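Local coordinates for protein probable endonuclease 4 (Thermotoga maritima, PDB 4HNO) that probably cleaves phosphodiester bonds at apurinic or apyrimidinic sites in damaged DNA, using a cluster of three metal ions in a TIM-barrel active site, at residues R107-P113 with V142-E147; S73-L79 with V91-E97; I5-M11 with G29-F35. All coordinates share one frame. Residues are numbered along the deposited sequence.

Contact 1. Residues R107-P113 with V142-E147; sequences RYLNIHP and VVILLE. With ZN (zinc ion), chain B; MN (manganese (II) ion), chain E.
Two neighbouring parallel strands of the TIM barrel, 108-111 and 143-147, pair deep in the protein and end at the metal cluster. Their axes approach to 4.5 Å and cross at -28°. Y108 is in register with V143. The backbone hydrogen bonds run V143 N to R107 O (3.0 Å), L109 N to V143 O (3.0 Å), L145 N to L109 O (2.8 Å), I111 N to L145 O (2.8 Å) and E147 N to I111 O (3.0 Å). On the face of L109, I111, I144 and L146, I111 CG1 lies 3.8 Å from L146 CD2; helix 84-104 covers L109. On the other face Y108 CD2 meets L145 CD2 at 3.8 Å. N110 (chi1 t) hydrogen-bonds from ND2 to E147 OE2 (2.9 Å) and from OD1 to T179. The extended E147 (chi1 and chi2 t) bridges two metals: OE2 and H112 NE2 each bind zinc at 2.0 Å, OE1 binds manganese at 2.1 Å, and water 1 lies 1.9 Å from either ion. H72 completes the zinc site, and D181, H218 and E263 the manganese site. Through helix 121-136 the strands form a beta-alpha-beta unit whose C-terminal ends carry metal ligands, characteristic of the endonuclease IV barrel.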
loop_
_atom_site.group_PDB
_atom_site.type_symbol
_atom_site.label_atom_id
_atom_site.label_comp_id
_atom_site.label_asym_id
_atom_site.label_seq_id
_atom_site.Cartn_x
_atom_site.Cartn_y
_atom_site.Cartn_z
ATOM N N ARG A 107 -8.738 -3.413 8.551
ATOM C CA ARG A 107 -8.402 -2.275 9.372
ATOM C C ARG A 107 -7.780 -1.097 8.607
ATOM O O ARG A 107 -7.696 0.002 9.134
ATOM C CB ARG A 107 -7.443 -2.751 10.461
ATOM C CG ARG A 107 -8.095 -3.733 11.404
ATOM C CD ARG A 107 -7.139 -4.230 12.463
ATOM N NE ARG A 107 -7.835 -5.192 13.319
ATOM C CZ ARG A 107 -7.254 -5.901 14.272
ATOM N NH1 ARG A 107 -5.958 -5.772 14.500
ATOM N NH2 ARG A 107 -7.965 -6.759 14.987
ATOM N N TYR A 108 -7.332 -1.366 7.390
ATOM C CA TYR A 108 -6.486 -0.433 6.635
ATOM C C TYR A 108 -6.953 -0.366 5.187
ATOM O O TYR A 108 -7.156 -1.395 4.542
ATOM C CB TYR A 108 -5.046 -0.921 6.621
ATOM C CG TYR A 108 -4.408 -0.965 7.966
ATOM C CD1 TYR A 108 -4.058 -2.150 8.568
ATOM C CD2 TYR A 108 -4.154 0.218 8.630
ATOM C CE1 TYR A 108 -3.477 -2.156 9.833
ATOM C CE2 TYR A 108 -3.589 0.225 9.880
ATOM C CZ TYR A 108 -3.247 -0.960 10.482
ATOM O OH TYR A 108 -2.685 -0.904 11.741
ATOM N N LEU A 109 -7.018 0.860 4.676
ATOM C CA LEU A 109 -7.366 1.129 3.285
ATOM C C LEU A 109 -6.285 2.035 2.713
ATOM O O LEU A 109 -6.141 3.187 3.133
ATOM C CB LEU A 109 -8.740 1.808 3.199
ATOM C CG LEU A 109 -9.201 2.182 1.789
ATOM C CD1 LEU A 109 -9.308 0.980 0.872
ATOM C CD2 LEU A 109 -10.532 2.891 1.872
ATOM N N ASN A 110 -5.525 1.502 1.774
ATOM C CA ASN A 110 -4.367 2.166 1.189
ATOM C C ASN A 110 -4.755 2.910 -0.074
ATOM O O ASN A 110 -5.312 2.305 -0.996
ATOM C CB ASN A 110 -3.332 1.089 0.872
ATOM C CG ASN A 110 -2.099 1.641 0.200
ATOM O OD1 ASN A 110 -1.128 1.980 0.856
ATOM N ND2 ASN A 110 -2.144 1.738 -1.102
ATOM N N ILE A 111 -4.410 4.195 -0.139
ATOM C CA ILE A 111 -4.712 5.025 -1.291
ATOM C C ILE A 111 -3.446 5.690 -1.829
ATOM O O ILE A 111 -2.526 6.006 -1.106
ATOM C CB ILE A 111 -5.767 6.129 -0.939
ATOM C CG1 ILE A 111 -5.184 7.256 -0.070
ATOM C CG2 ILE A 111 -6.999 5.557 -0.277
ATOM C CD1 ILE A 111 -6.060 8.514 -0.020
ATOM N N HIS A 112 -3.460 5.957 -3.119
ATOM C CA HIS A 112 -2.541 6.924 -3.711
ATOM C C HIS A 112 -3.170 8.310 -3.488
ATOM O O HIS A 112 -4.357 8.493 -3.739
ATOM C CB HIS A 112 -2.379 6.677 -5.199
ATOM C CG HIS A 112 -1.785 5.345 -5.515
ATOM N ND1 HIS A 112 -1.327 5.002 -6.756
ATOM C CD2 HIS A 112 -1.515 4.287 -4.723
ATOM C CE1 HIS A 112 -0.857 3.765 -6.725
ATOM N NE2 HIS A 112 -1.005 3.284 -5.509
ATOM N N PRO A 113 -2.412 9.278 -3.018
ATOM C CA PRO A 113 -3.008 10.575 -2.684
ATOM C C PRO A 113 -3.837 11.208 -3.785
ATOM O O PRO A 113 -4.918 11.738 -3.498
ATOM C CB PRO A 113 -1.783 11.421 -2.319
ATOM C CG PRO A 113 -0.824 10.412 -1.735
ATOM C CD PRO A 113 -0.987 9.204 -2.613
ATOM N N VAL A 142 -11.575 2.447 10.465
ATOM C CA VAL A 142 -10.623 2.160 9.418
ATOM C C VAL A 142 -9.600 3.285 9.347
ATOM O O VAL A 142 -9.952 4.466 9.426
ATOM C CB VAL A 142 -11.352 1.978 8.064
ATOM C CG1 VAL A 142 -10.368 1.797 6.919
ATOM C CG2 VAL A 142 -12.305 0.800 8.124
ATOM N N VAL A 143 -8.344 2.896 9.179
ATOM C CA VAL A 143 -7.227 3.803 8.990
ATOM C C VAL A 143 -6.885 3.852 7.512
ATOM O O VAL A 143 -6.747 2.812 6.875
ATOM C CB VAL A 143 -6.022 3.297 9.817
ATOM C CG1 VAL A 143 -4.746 4.072 9.500
ATOM C CG2 VAL A 143 -6.343 3.370 11.316
ATOM N N ILE A 144 -6.770 5.067 6.981
ATOM C CA ILE A 144 -6.348 5.266 5.607
ATOM C C ILE A 144 -4.832 5.349 5.565
ATOM O O ILE A 144 -4.219 6.102 6.332
ATOM C CB ILE A 144 -7.009 6.506 5.011
ATOM C CG1 ILE A 144 -8.519 6.218 4.884
ATOM C CG2 ILE A 144 -6.394 6.852 3.663
ATOM C CD1 ILE A 144 -9.381 7.346 4.417
ATOM N N LEU A 145 -4.232 4.568 4.675
ATOM C CA LEU A 145 -2.788 4.603 4.453
ATOM C C LEU A 145 -2.526 5.418 3.193
ATOM O O LEU A 145 -3.115 5.152 2.149
ATOM C CB LEU A 145 -2.215 3.201 4.285
ATOM C CG LEU A 145 -2.523 2.246 5.433
ATOM C CD1 LEU A 145 -1.916 0.876 5.170
ATOM C CD2 LEU A 145 -2.033 2.807 6.753
ATOM N N LEU A 146 -1.629 6.394 3.302
ATOM C CA LEU A 146 -1.155 7.133 2.147
ATOM C C LEU A 146 0.094 6.439 1.632
ATOM O O LEU A 146 1.058 6.261 2.383
ATOM C CB LEU A 146 -0.808 8.565 2.509
ATOM C CG LEU A 146 -1.894 9.371 3.186
ATOM C CD1 LEU A 146 -1.374 10.754 3.541
ATOM C CD2 LEU A 146 -3.144 9.460 2.329
ATOM N N GLU A 147 0.073 6.060 0.360
ATOM C CA GLU A 147 1.189 5.393 -0.291
ATOM C C GLU A 147 1.987 6.394 -1.109
ATOM O O GLU A 147 1.422 7.207 -1.829
ATOM C CB GLU A 147 0.642 4.300 -1.194
ATOM C CG GLU A 147 1.722 3.473 -1.848
ATOM C CD GLU A 147 1.238 2.544 -2.918
ATOM O OE1 GLU A 147 2.080 2.099 -3.729
ATOM O OE2 GLU A 147 0.028 2.216 -2.936
HETATM ZN ZN ZN B . -0.699 1.506 -4.682
HETATM MN MN MN E . 2.231 0.051 -4.356
HETATM O O HOH W 1 0.583 0.257 -5.377
#

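Contact 2. Residues S73-L79 with V91-E97; sequences SGYLINL and VELLKKE
Residues 73-79 form an irregular loop that leaves the end of strand 69-72, while 91-97 are continuous alpha helix, part of helix 84-104. S73 and G74 are extended (phi/psi -68/155 and -70/155). A type I beta turn follows from G74 to I77, with Y75 at -60/-22 and L76 at -84/-32; its closing bond, I77 N to G74 O, is weak at 3.4 Å. I77 returns to an extended conformation (-66/130), so the loop runs back along the helix against its direction: the CA atoms of S73 and E97 are 7.0 Å apart, those of I77 and L94 7.1 Å, and those of L79 and V91 6.9 Å.

The polar end of the contact is E97, with chi1 m and chi2 t. Its carboxylate takes two hydrogen bonds from the loop, S73 OG to OE2 of E97 (2.6 Å) and G74 N to OE1 of E97 (2.8 Å), while H37 also bonds to OE1. The rest is apolar. I77 (m, t) sets its CD1 3.9 Å from L93 CG and 4.2 Å from L94 CB. L79 (m, t) puts CD1 3.8 Å from L94 CD2 and CD2 3.7 Å from V91 CG2. L93 and L94 are both t, p. Beneath this layer L94 reaches L109 and I111 of strand 108-115.

This is the beta-to-alpha loop of a TIM barrel folding back on the helix it leads into, and it follows directly on the zinc ligand H72.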
loop_
_atom_site.group_PDB
_atom_site.type_symbol
_atom_site.label_atom_id
_atom_site.label_comp_id
_atom_site.label_asym_id
_atom_site.label_seq_id
_atom_site.Cartn_x
_atom_site.Cartn_y
_atom_site.Cartn_z
ATOM N N SER A 73 -7.310 0.860 -2.342
ATOM C CA SER A 73 -8.396 1.624 -2.905
ATOM C C SER A 73 -8.346 1.531 -4.411
ATOM O O SER A 73 -7.295 1.290 -5.007
ATOM C CB SER A 73 -8.241 3.064 -2.410
ATOM O OG SER A 73 -9.176 3.964 -2.916
ATOM N N GLY A 74 -9.492 1.727 -5.036
ATOM C CA GLY A 74 -9.610 1.609 -6.471
ATOM C C GLY A 74 -8.914 2.697 -7.248
ATOM O O GLY A 74 -8.782 3.845 -6.813
ATOM N N TYR A 75 -8.580 2.285 -8.471
ATOM C CA TYR A 75 -7.820 3.049 -9.456
ATOM C C TYR A 75 -8.430 4.390 -9.897
ATOM O O TYR A 75 -7.720 5.274 -10.369
ATOM C CB TYR A 75 -7.504 2.132 -10.665
ATOM C CG TYR A 75 -8.608 1.775 -11.663
ATOM C CD1 TYR A 75 -8.510 2.193 -12.986
ATOM C CD2 TYR A 75 -9.699 0.960 -11.322
ATOM C CE1 TYR A 75 -9.468 1.859 -13.930
ATOM C CE2 TYR A 75 -10.673 0.622 -12.274
ATOM C CZ TYR A 75 -10.547 1.078 -13.570
ATOM O OH TYR A 75 -11.495 0.745 -14.515
ATOM N N LEU A 76 -9.734 4.534 -9.717
ATOM C CA LEU A 76 -10.501 5.722 -10.165
ATOM C C LEU A 76 -10.462 6.891 -9.194
ATOM O O LEU A 76 -10.617 8.038 -9.588
ATOM C CB LEU A 76 -11.993 5.361 -10.342
ATOM C CG LEU A 76 -12.409 4.236 -11.268
ATOM C CD1 LEU A 76 -13.897 4.369 -11.541
ATOM C CD2 LEU A 76 -11.592 4.274 -12.527
ATOM N N ILE A 77 -10.376 6.590 -7.910
ATOM C CA ILE A 77 -10.501 7.625 -6.904
ATOM C C ILE A 77 -9.326 8.595 -7.003
ATOM O O ILE A 77 -8.169 8.182 -7.074
ATOM C CB ILE A 77 -10.582 6.967 -5.535
ATOM C CG1 ILE A 77 -11.941 6.265 -5.380
ATOM C CG2 ILE A 77 -10.309 7.960 -4.400
ATOM C CD1 ILE A 77 -11.965 5.267 -4.253
ATOM N N ASN A 78 -9.639 9.878 -7.038
ATOM C CA ASN A 78 -8.616 10.907 -7.139
ATOM C C ASN A 78 -9.066 12.137 -6.374
ATOM O O ASN A 78 -9.711 13.033 -6.913
ATOM C CB ASN A 78 -8.332 11.256 -8.589
ATOM C CG ASN A 78 -7.254 12.295 -8.703
ATOM O OD1 ASN A 78 -6.625 12.662 -7.709
ATOM N ND2 ASN A 78 -7.046 12.816 -9.906
ATOM N N LEU A 79 -8.700 12.156 -5.098
ATOM C CA LEU A 79 -9.064 13.254 -4.209
ATOM C C LEU A 79 -8.321 14.557 -4.507
ATOM O O LEU A 79 -8.646 15.576 -3.915
ATOM C CB LEU A 79 -8.808 12.879 -2.752
ATOM C CG LEU A 79 -9.615 11.713 -2.185
ATOM C CD1 LEU A 79 -9.167 11.477 -0.736
ATOM C CD2 LEU A 79 -11.106 11.955 -2.266
ATOM N N VAL A 91 -14.840 10.993 -3.324
ATOM C CA VAL A 91 -15.136 11.010 -1.903
ATOM C C VAL A 91 -16.197 9.963 -1.568
ATOM O O VAL A 91 -16.064 9.205 -0.602
ATOM C CB VAL A 91 -15.580 12.416 -1.463
ATOM C CG1 VAL A 91 -16.233 12.401 -0.087
ATOM C CG2 VAL A 91 -14.409 13.376 -1.504
ATOM N N GLU A 92 -17.263 9.905 -2.362
ATOM C CA GLU A 92 -18.332 8.975 -2.044
ATOM C C GLU A 92 -17.897 7.530 -2.217
ATOM O O GLU A 92 -18.279 6.669 -1.429
ATOM C CB GLU A 92 -19.595 9.284 -2.841
ATOM C CG GLU A 92 -20.213 10.628 -2.470
ATOM C CD GLU A 92 -20.543 10.763 -0.992
ATOM O OE1 GLU A 92 -21.121 9.812 -0.422
ATOM O OE2 GLU A 92 -20.175 11.806 -0.389
ATOM N N LEU A 93 -17.102 7.242 -3.240
ATOM C CA LEU A 93 -16.643 5.878 -3.419
ATOM C C LEU A 93 -15.646 5.498 -2.323
ATOM O O LEU A 93 -15.653 4.370 -1.850
ATOM C CB LEU A 93 -16.057 5.654 -4.816
ATOM C CG LEU A 93 -15.636 4.214 -5.114
ATOM C CD1 LEU A 93 -16.762 3.230 -4.936
ATOM C CD2 LEU A 93 -15.055 4.142 -6.515
ATOM N N LEU A 94 -14.807 6.443 -1.898
ATOM C CA LEU A 94 -13.879 6.138 -0.810
ATOM C C LEU A 94 -14.632 5.856 0.490
ATOM O O LEU A 94 -14.243 4.953 1.230
ATOM C CB LEU A 94 -12.873 7.271 -0.666
ATOM C CG LEU A 94 -11.686 6.980 0.240
ATOM C CD1 LEU A 94 -10.906 5.781 -0.186
ATOM C CD2 LEU A 94 -10.765 8.198 0.279
ATOM N N LYS A 95 -15.713 6.588 0.762
ATOM C CA LYS A 95 -16.540 6.263 1.920
ATOM C C LYS A 95 -17.062 4.833 1.819
ATOM O O LYS A 95 -17.056 4.091 2.800
ATOM C CB LYS A 95 -17.731 7.211 2.063
ATOM C CG LYS A 95 -17.453 8.629 2.494
ATOM C CD LYS A 95 -18.706 9.515 2.420
ATOM C CE LYS A 95 -18.416 10.950 2.722
ATOM N NZ LYS A 95 -19.608 11.786 2.453
ATOM N N LYS A 96 -17.553 4.456 0.638
ATOM C CA LYS A 96 -18.016 3.089 0.433
ATOM C C LYS A 96 -16.885 2.074 0.645
ATOM O O LYS A 96 -17.091 1.049 1.273
ATOM C CB LYS A 96 -18.645 2.958 -0.957
ATOM C CG LYS A 96 -18.896 1.536 -1.419
ATOM C CD LYS A 96 -19.733 0.638 -0.521
ATOM C CE LYS A 96 -21.144 1.113 -0.280
ATOM N NZ LYS A 96 -21.901 1.223 -1.551
ATOM N N GLU A 97 -15.683 2.375 0.144
ATOM C CA GLU A 97 -14.577 1.451 0.376
ATOM C C GLU A 97 -14.264 1.309 1.860
ATOM O O GLU A 97 -13.964 0.204 2.311
ATOM C CB GLU A 97 -13.344 1.913 -0.394
ATOM C CG GLU A 97 -13.489 1.792 -1.889
ATOM C CD GLU A 97 -12.189 2.204 -2.623
ATOM O OE1 GLU A 97 -12.018 1.816 -3.785
ATOM O OE2 GLU A 97 -11.376 2.928 -1.993
#

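Contact 3. Residues I5-M11 with G29-F35; sequences IKIGAHM and GNSFQIF
The first beta-alpha-beta unit of the TIM barrel brings strands 7-10 and 31-34 together in parallel, axes 4.7 Å apart and crossing at -15°. At the N-terminal end the N30 side chain (chi1 p) takes the place of backbone, ND2 donating to I5 O (3.0 Å) and OD1 accepting from I7 N (2.9 Å); the N30 backbone N also donates to I7 O (2.8 Å). Water 2 bridges A9 N and S31 O, 2.8 Å from each, before regular pairing resumes with Q33 N to A9 O (3.1 Å) and M11 N to Q33 O (2.8 Å). M11 (m, m, m) lays CG 3.7 Å from F32 CB, under helix 20-26. Q33 (chi1 and chi2 t) donates from NE2 to H10 ND1 (3.0 Å) and to E263, while its OE1 bonds to H218, both metal ligands. H10 (chi1 t) turns its edge to the face of F35 (chi1 m), centroids 4.5 Å apart and planes at 61°; H10 NE2 lies 3.4 Å from F35 CD1.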
loop_
_atom_site.group_PDB
_atom_site.type_symbol
_atom_site.label_atom_id
_atom_site.label_comp_id
_atom_site.label_asym_id
_atom_site.label_seq_id
_atom_site.Cartn_x
_atom_site.Cartn_y
_atom_site.Cartn_z
ATOM N N ILE A 5 9.288 -12.780 9.627
ATOM C CA ILE A 5 8.936 -11.911 8.522
ATOM C C ILE A 5 7.445 -11.979 8.280
ATOM O O ILE A 5 6.832 -13.050 8.331
ATOM C CB ILE A 5 9.699 -12.359 7.258
ATOM C CG1 ILE A 5 11.211 -12.213 7.467
ATOM C CG2 ILE A 5 9.239 -11.601 6.024
ATOM C CD1 ILE A 5 11.665 -10.810 7.826
ATOM N N LYS A 6 6.870 -10.807 8.029
ATOM C CA LYS A 6 5.467 -10.667 7.658
ATOM C C LYS A 6 5.479 -10.365 6.164
ATOM O O LYS A 6 6.010 -9.353 5.749
ATOM C CB LYS A 6 4.821 -9.526 8.444
ATOM C CG LYS A 6 4.805 -9.744 9.966
ATOM C CD LYS A 6 4.399 -8.459 10.679
ATOM C CE LYS A 6 4.680 -8.459 12.160
ATOM N NZ LYS A 6 6.084 -8.066 12.421
ATOM N N ILE A 7 4.962 -11.294 5.363
ATOM C CA ILE A 7 5.073 -11.224 3.924
ATOM C C ILE A 7 3.842 -11.801 3.255
ATOM O O ILE A 7 3.231 -12.754 3.740
ATOM C CB ILE A 7 6.364 -11.915 3.424
ATOM C CG1 ILE A 7 6.568 -11.669 1.933
ATOM C CG2 ILE A 7 6.355 -13.407 3.742
ATOM C CD1 ILE A 7 7.995 -11.977 1.461
ATOM N N GLY A 8 3.474 -11.199 2.138
ATOM C CA GLY A 8 2.429 -11.724 1.302
ATOM C C GLY A 8 2.378 -10.932 0.012
ATOM O O GLY A 8 3.371 -10.331 -0.385
ATOM N N ALA A 9 1.214 -10.940 -0.629
ATOM C CA ALA A 9 1.055 -10.336 -1.931
ATOM C C ALA A 9 -0.324 -9.717 -2.069
ATOM O O ALA A 9 -1.223 -9.961 -1.260
ATOM C CB ALA A 9 1.260 -11.376 -3.030
ATOM N N HIS A 10 -0.476 -8.910 -3.107
ATOM C CA HIS A 10 -1.780 -8.499 -3.563
ATOM C C HIS A 10 -2.469 -9.730 -4.151
ATOM O O HIS A 10 -1.921 -10.399 -5.022
ATOM C CB HIS A 10 -1.658 -7.388 -4.596
ATOM C CG HIS A 10 -2.984 -6.796 -4.883
ATOM N ND1 HIS A 10 -3.457 -5.698 -4.209
ATOM C CD2 HIS A 10 -4.007 -7.258 -5.636
ATOM C CE1 HIS A 10 -4.694 -5.466 -4.596
ATOM N NE2 HIS A 10 -5.051 -6.394 -5.462
ATOM N N MET A 11 -3.653 -10.036 -3.638
ATOM C CA MET A 11 -4.356 -11.270 -3.944
ATOM C C MET A 11 -5.636 -10.994 -4.693
ATOM O O MET A 11 -6.342 -10.037 -4.385
ATOM C CB MET A 11 -4.729 -11.998 -2.649
ATOM C CG MET A 11 -3.564 -12.272 -1.718
ATOM S SD MET A 11 -2.256 -13.296 -2.406
ATOM C CE MET A 11 -3.111 -14.896 -2.420
ATOM N N GLY A 29 2.559 -17.064 2.418
ATOM C CA GLY A 29 2.402 -15.774 3.065
ATOM C C GLY A 29 1.651 -15.836 4.380
ATOM O O GLY A 29 1.005 -16.837 4.710
ATOM N N ASN A 30 1.710 -14.715 5.102
ATOM C CA ASN A 30 0.978 -14.531 6.353
ATOM C C ASN A 30 0.370 -13.130 6.416
ATOM O O ASN A 30 -0.061 -12.700 7.482
ATOM C CB ASN A 30 1.882 -14.805 7.565
ATOM C CG ASN A 30 3.079 -13.881 7.612
ATOM O OD1 ASN A 30 3.115 -12.854 6.948
ATOM N ND2 ASN A 30 4.067 -14.253 8.391
ATOM N N SER A 31 0.313 -12.472 5.253
ATOM C CA SER A 31 -0.183 -11.115 5.100
ATOM C C SER A 31 -0.794 -11.030 3.704
ATOM O O SER A 31 -0.463 -11.836 2.837
ATOM C CB SER A 31 0.996 -10.134 5.162
ATOM O OG SER A 31 1.752 -10.278 6.357
ATOM N N PHE A 32 -1.645 -10.040 3.446
ATOM C CA PHE A 32 -2.147 -9.849 2.093
ATOM C C PHE A 32 -2.714 -8.463 1.907
ATOM O O PHE A 32 -3.054 -7.778 2.885
ATOM C CB PHE A 32 -3.231 -10.887 1.707
ATOM C CG PHE A 32 -4.468 -10.878 2.579
ATOM C CD1 PHE A 32 -5.465 -9.947 2.386
ATOM C CD2 PHE A 32 -4.649 -11.851 3.541
ATOM C CE1 PHE A 32 -6.611 -9.975 3.164
ATOM C CE2 PHE A 32 -5.786 -11.880 4.317
ATOM C CZ PHE A 32 -6.768 -10.951 4.124
ATOM N N GLN A 33 -2.835 -8.089 0.637
ATOM C CA GLN A 33 -3.600 -6.919 0.221
ATOM C C GLN A 33 -4.630 -7.371 -0.804
ATOM O O GLN A 33 -4.356 -8.262 -1.598
ATOM C CB GLN A 33 -2.665 -5.860 -0.368
ATOM C CG GLN A 33 -3.365 -4.603 -0.868
ATOM C CD GLN A 33 -2.337 -3.603 -1.335
ATOM O OE1 GLN A 33 -1.954 -2.698 -0.602
ATOM N NE2 GLN A 33 -1.877 -3.801 -2.556
ATOM N N ILE A 34 -5.796 -6.739 -0.770
ATOM C CA ILE A 34 -6.869 -7.004 -1.722
ATOM C C ILE A 34 -7.492 -5.694 -2.146
ATOM O O ILE A 34 -7.479 -4.713 -1.416
ATOM C CB ILE A 34 -7.965 -7.901 -1.112
ATOM C CG1 ILE A 34 -8.376 -7.424 0.282
ATOM C CG2 ILE A 34 -7.476 -9.343 -1.034
ATOM C CD1 ILE A 34 -9.706 -8.009 0.792
ATOM N N PHE A 35 -8.109 -5.677 -3.324
ATOM C CA PHE A 35 -9.059 -4.614 -3.650
ATOM C C PHE A 35 -10.361 -4.859 -2.863
ATOM O O PHE A 35 -10.653 -5.977 -2.475
ATOM C CB PHE A 35 -9.336 -4.553 -5.151
ATOM C CG PHE A 35 -8.179 -4.013 -5.967
ATOM C CD1 PHE A 35 -7.639 -4.763 -6.986
ATOM C CD2 PHE A 35 -7.665 -2.746 -5.742
ATOM C CE1 PHE A 35 -6.592 -4.251 -7.757
ATOM C CE2 PHE A 35 -6.621 -2.247 -6.491
ATOM C CZ PHE A 35 -6.083 -2.998 -7.498
HETATM O O HOH W 2 -0.426 -13.052 0.349
HETATM O O HOH W 3 -7.723 -7.820 -5.237
#

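In the fold
Contacts 1 and 3 are both parallel strand pairs in beta-alpha-beta units of one barrel sheet; contact 2 instead holds a loop against an outer helix. Contact 1 is the most central, and its H112 and E147 bind the metals directly. Contact 3 is only partly buried, uses water in its pairing, and reaches the metals at second hand through Q33. Contact 2, farthest from the chain centre yet largely buried, joins an apolar patch to hydrogen bonds at the E97 carboxylate. Contacts 1 and 2 abut: S73 N meets N110 O at 2.8 Å, a probable hydrogen bond. Contact 3 touches contact 1 lightly, with Q33 OE1 4.3 Å from N110 CB.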